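Local structure of Rep protein (Adeno-associated virus - 5, 1M55) at residues L154-Q159 and R184-F189. The protein is the origin-binding replication initiator of the virus, whose N-terminal catalytic domain is an endonuclease of rolling-circle-type replication. Numbering follows the deposited sequence.
Sequences LLPKVQ and RLVAQF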
ATOM      1  N   LEU A 154       5.600  -6.476  -8.494  1.00  8.53           N
ATOM      2  CA  LEU A 154       4.999  -5.149  -8.397  1.00  8.13           C
ATOM      3  C   LEU A 154       5.382  -4.171  -9.501  1.00  8.41           C
ATOM      4  O   LEU A 154       4.512  -3.516 -10.077  1.00  8.91           O
ATOM      5  CB  LEU A 154       5.282  -4.536  -7.027  1.00  7.74           C
ATOM      6  CG  LEU A 154       4.785  -5.358  -5.834  1.00  8.42           C
ATOM      7  CD1 LEU A 154       5.109  -4.610  -4.548  1.00  9.55           C
ATOM      8  CD2 LEU A 154       3.286  -5.614  -5.941  1.00  8.91           C
ATOM      9  N   LEU A 155       6.672  -4.077  -9.812  1.00  8.87           N
ATOM     10  CA  LEU A 155       7.125  -3.150 -10.851  1.00  9.93           C
ATOM     11  C   LEU A 155       6.504  -3.328 -12.246  1.00 10.51           C
ATOM     12  O   LEU A 155       6.326  -2.345 -12.963  1.00 11.20           O
ATOM     13  CB  LEU A 155       8.657  -3.128 -10.954  1.00 10.08           C
ATOM     14  CG  LEU A 155       9.443  -2.646  -9.728  1.00 10.48           C
ATOM     15  CD1 LEU A 155      10.888  -2.378 -10.134  1.00 11.32           C
ATOM     16  CD2 LEU A 155       8.818  -1.378  -9.147  1.00  9.72           C
ATOM     17  N   PRO A 156       6.177  -4.574 -12.657  1.00 10.56           N
ATOM     18  CA  PRO A 156       5.576  -4.804 -13.980  1.00 10.54           C
ATOM     19  C   PRO A 156       4.192  -4.183 -14.211  1.00 10.72           C
ATOM     20  O   PRO A 156       3.766  -4.045 -15.360  1.00 11.39           O
ATOM     21  CB  PRO A 156       5.482  -6.329 -14.051  1.00 10.85           C
ATOM     22  CG  PRO A 156       6.614  -6.788 -13.214  1.00 11.09           C
ATOM     23  CD  PRO A 156       6.525  -5.865 -12.028  1.00 10.61           C
ATOM     24  N   LYS A 157       3.463  -3.865 -13.142  1.00  9.88           N
ATOM     25  CA  LYS A 157       2.129  -3.288 -13.298  1.00  9.52           C
ATOM     26  C   LYS A 157       2.164  -1.972 -14.071  1.00  9.74           C
ATOM     27  O   LYS A 157       3.056  -1.148 -13.866  1.00 10.12           O
ATOM     28  CB  LYS A 157       1.453  -3.073 -11.938  1.00  9.11           C
ATOM     29  CG  LYS A 157       0.714  -4.290 -11.388  1.00 12.09           C
ATOM     30  CD  LYS A 157       1.649  -5.312 -10.784  1.00 14.63           C
ATOM     31  CE  LYS A 157       0.898  -6.570 -10.362  1.00 12.26           C
ATOM     32  NZ  LYS A 157      -0.160  -6.296  -9.358  1.00 11.65           N
ATOM     33  N   VAL A 158       1.203  -1.790 -14.974  1.00  9.78           N
ATOM     34  CA  VAL A 158       1.113  -0.567 -15.769  1.00  9.76           C
ATOM     35  C   VAL A 158      -0.241   0.085 -15.488  1.00 10.41           C
ATOM     36  O   VAL A 158      -1.094  -0.510 -14.818  1.00 10.58           O
ATOM     37  CB  VAL A 158       1.263  -0.849 -17.299  1.00  9.91           C
ATOM     38  CG1 VAL A 158       2.647  -1.389 -17.604  1.00 10.02           C
ATOM     39  CG2 VAL A 158       0.202  -1.831 -17.770  1.00 10.04           C
ATOM     40  N   GLN A 159      -0.434   1.313 -15.961  1.00 11.23           N
ATOM     41  CA  GLN A 159      -1.701   2.010 -15.748  1.00 11.86           C
ATOM     42  C   GLN A 159      -2.776   1.378 -16.631  1.00 12.59           C
ATOM     43  O   GLN A 159      -2.476   0.900 -17.726  1.00 13.65           O
ATOM     44  CB  GLN A 159      -1.551   3.496 -16.073  1.00 13.15           C
ATOM     45  CG  GLN A 159      -0.558   4.216 -15.178  1.00 11.93           C
ATOM     46  CD  GLN A 159      -0.521   5.702 -15.442  1.00 12.70           C
ATOM     47  OE1 GLN A 159       0.199   6.171 -16.321  1.00 14.00           O
ATOM     48  NE2 GLN A 159      -1.303   6.454 -14.686  1.00 10.68           N
ATOM     49  N   ARG A 184      13.205  -0.896 -17.070  1.00 15.19           N
ATOM     50  CA  ARG A 184      14.627  -1.213 -16.951  1.00 16.54           C
ATOM     51  C   ARG A 184      14.878  -2.280 -15.878  1.00 17.27           C
ATOM     52  O   ARG A 184      15.609  -3.251 -16.107  1.00 17.52           O
ATOM     53  CB  ARG A 184      15.446   0.042 -16.623  1.00 16.78           C
ATOM     54  CG  ARG A 184      16.952  -0.211 -16.559  1.00 17.96           C
ATOM     55  CD  ARG A 184      17.740   1.027 -16.146  1.00 20.98           C
ATOM     56  NE  ARG A 184      17.613   1.341 -14.722  1.00 21.84           N
ATOM     57  CZ  ARG A 184      18.293   0.737 -13.748  1.00 22.00           C
ATOM     58  NH1 ARG A 184      19.158  -0.228 -14.027  1.00 24.07           N
ATOM     59  NH2 ARG A 184      18.120   1.112 -12.488  1.00 22.92           N
ATOM     60  N   LEU A 185      14.261  -2.103 -14.713  1.00 16.03           N
ATOM     61  CA  LEU A 185      14.436  -3.040 -13.607  1.00 15.42           C
ATOM     62  C   LEU A 185      13.808  -4.403 -13.871  1.00 15.30           C
ATOM     63  O   LEU A 185      14.346  -5.431 -13.448  1.00 15.54           O
ATOM     64  CB  LEU A 185      13.925  -2.426 -12.299  1.00 15.21           C
ATOM     65  CG  LEU A 185      14.767  -1.233 -11.830  1.00 15.39           C
ATOM     66  CD1 LEU A 185      14.189  -0.602 -10.580  1.00 14.43           C
ATOM     67  CD2 LEU A 185      16.185  -1.697 -11.578  1.00 16.36           C
ATOM     68  N   VAL A 186      12.682  -4.419 -14.577  1.00 15.20           N
ATOM     69  CA  VAL A 186      12.017  -5.674 -14.916  1.00 15.99           C
ATOM     70  C   VAL A 186      12.933  -6.451 -15.869  1.00 17.37           C
ATOM     71  O   VAL A 186      13.174  -7.650 -15.679  1.00 17.83           O
ATOM     72  CB  VAL A 186      10.650  -5.423 -15.588  1.00 16.01           C
ATOM     73  CG1 VAL A 186      10.098  -6.716 -16.176  1.00 15.92           C
ATOM     74  CG2 VAL A 186       9.668  -4.858 -14.569  1.00 16.22           C
ATOM     75  N   ALA A 187      13.482  -5.748 -16.859  1.00 18.05           N
ATOM     76  CA  ALA A 187      14.387  -6.355 -17.832  1.00 18.40           C
ATOM     77  C   ALA A 187      15.593  -6.953 -17.115  1.00 18.68           C
ATOM     78  O   ALA A 187      15.966  -8.105 -17.354  1.00 18.85           O
ATOM     79  CB  ALA A 187      14.839  -5.316 -18.849  1.00 18.35           C
ATOM     80  N   GLN A 188      16.174  -6.176 -16.206  1.00 19.58           N
ATOM     81  CA  GLN A 188      17.330  -6.612 -15.433  1.00 19.90           C
ATOM     82  C   GLN A 188      17.002  -7.849 -14.597  1.00 20.71           C
ATOM     83  O   GLN A 188      17.817  -8.765 -14.492  1.00 21.64           O
ATOM     84  CB  GLN A 188      17.809  -5.474 -14.536  1.00 22.68           C
ATOM     85  CG  GLN A 188      19.021  -5.798 -13.688  1.00 26.32           C
ATOM     86  CD  GLN A 188      19.453  -4.617 -12.844  1.00 36.16           C
ATOM     87  OE1 GLN A 188      20.378  -3.888 -13.199  1.00 36.70           O
ATOM     88  NE2 GLN A 188      18.771  -4.408 -11.726  1.00 41.95           N
ATOM     89  N   PHE A 189      15.801  -7.891 -14.028  1.00 20.37           N
ATOM     90  CA  PHE A 189      15.388  -9.031 -13.218  1.00 20.31           C
ATOM     91  C   PHE A 189      15.320 -10.308 -14.061  1.00 22.16           C
ATOM     92  O   PHE A 189      15.759 -11.373 -13.624  1.00 21.59           O
ATOM     93  CB  PHE A 189      14.035  -8.765 -12.549  1.00 19.27           C
ATOM     94  CG  PHE A 189      13.576  -9.880 -11.651  1.00 17.62           C
ATOM     95  CD1 PHE A 189      14.038  -9.971 -10.343  1.00 16.91           C
ATOM     96  CD2 PHE A 189      12.707 -10.856 -12.123  1.00 16.84           C
ATOM     97  CE1 PHE A 189      13.643 -11.022  -9.519  1.00 16.35           C
ATOM     98  CE2 PHE A 189      12.307 -11.910 -11.309  1.00 16.50           C
ATOM     99  CZ  PHE A 189      12.778 -11.993 -10.004  1.00 16.45           C
TER
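Val186 pushes one methyl, CG2, into the corner where Leu155 runs into Pro156. That methyl sits 3.9 Å from CG of Pro156 and 4.1 Å from CB of Leu155, lying over one face of the proline ring while also touching the root of the leucine. With CG1 anti to the backbone N (chi1 169°), CG2 is the branch of Val186 aimed at the turn. The valine and the proline side chains meet at a slant, and the methyl caps the face of the ring. One helical residue earlier, Leu185 takes the tip of Leu155: CD1 of Leu155 lies 3.7 Å from CB of Leu185 and 3.8 Å from CD1 of Leu185, so a single methyl rests against both the base and one branch of its partner. Leu155 has CG anti to its own carbonyl carbon (chi1 -63°), and from there CD1 reaches across to the helix. No hydrogen bond joins the two segments; the contact is wholly apolar, burying 159 Å² in all, with Leu155 and Leu185 on the inside and Pro156 at the exposed margin. The backbones come closest at Pro156 and Val186, whose CA atoms are 6.6 Å apart. Pro156 and Leu155 are the two central residues of a type I turn, closed by Lys157 N to Leu154 O at 3.3 Å. A polar tie runs close by, as Arg182 NH1, one turn back along the helix, donates to the carbonyl of Leu155. On its other flanks Leu155 touches Phe78 of strand 77-83 and Ile150 of helix 149-154. The C-terminal helix 179-191 is thus packed against the turn that leads from helix 149-154 towards strand 162-167, beside the antiparallel sheet of the nuclease domain.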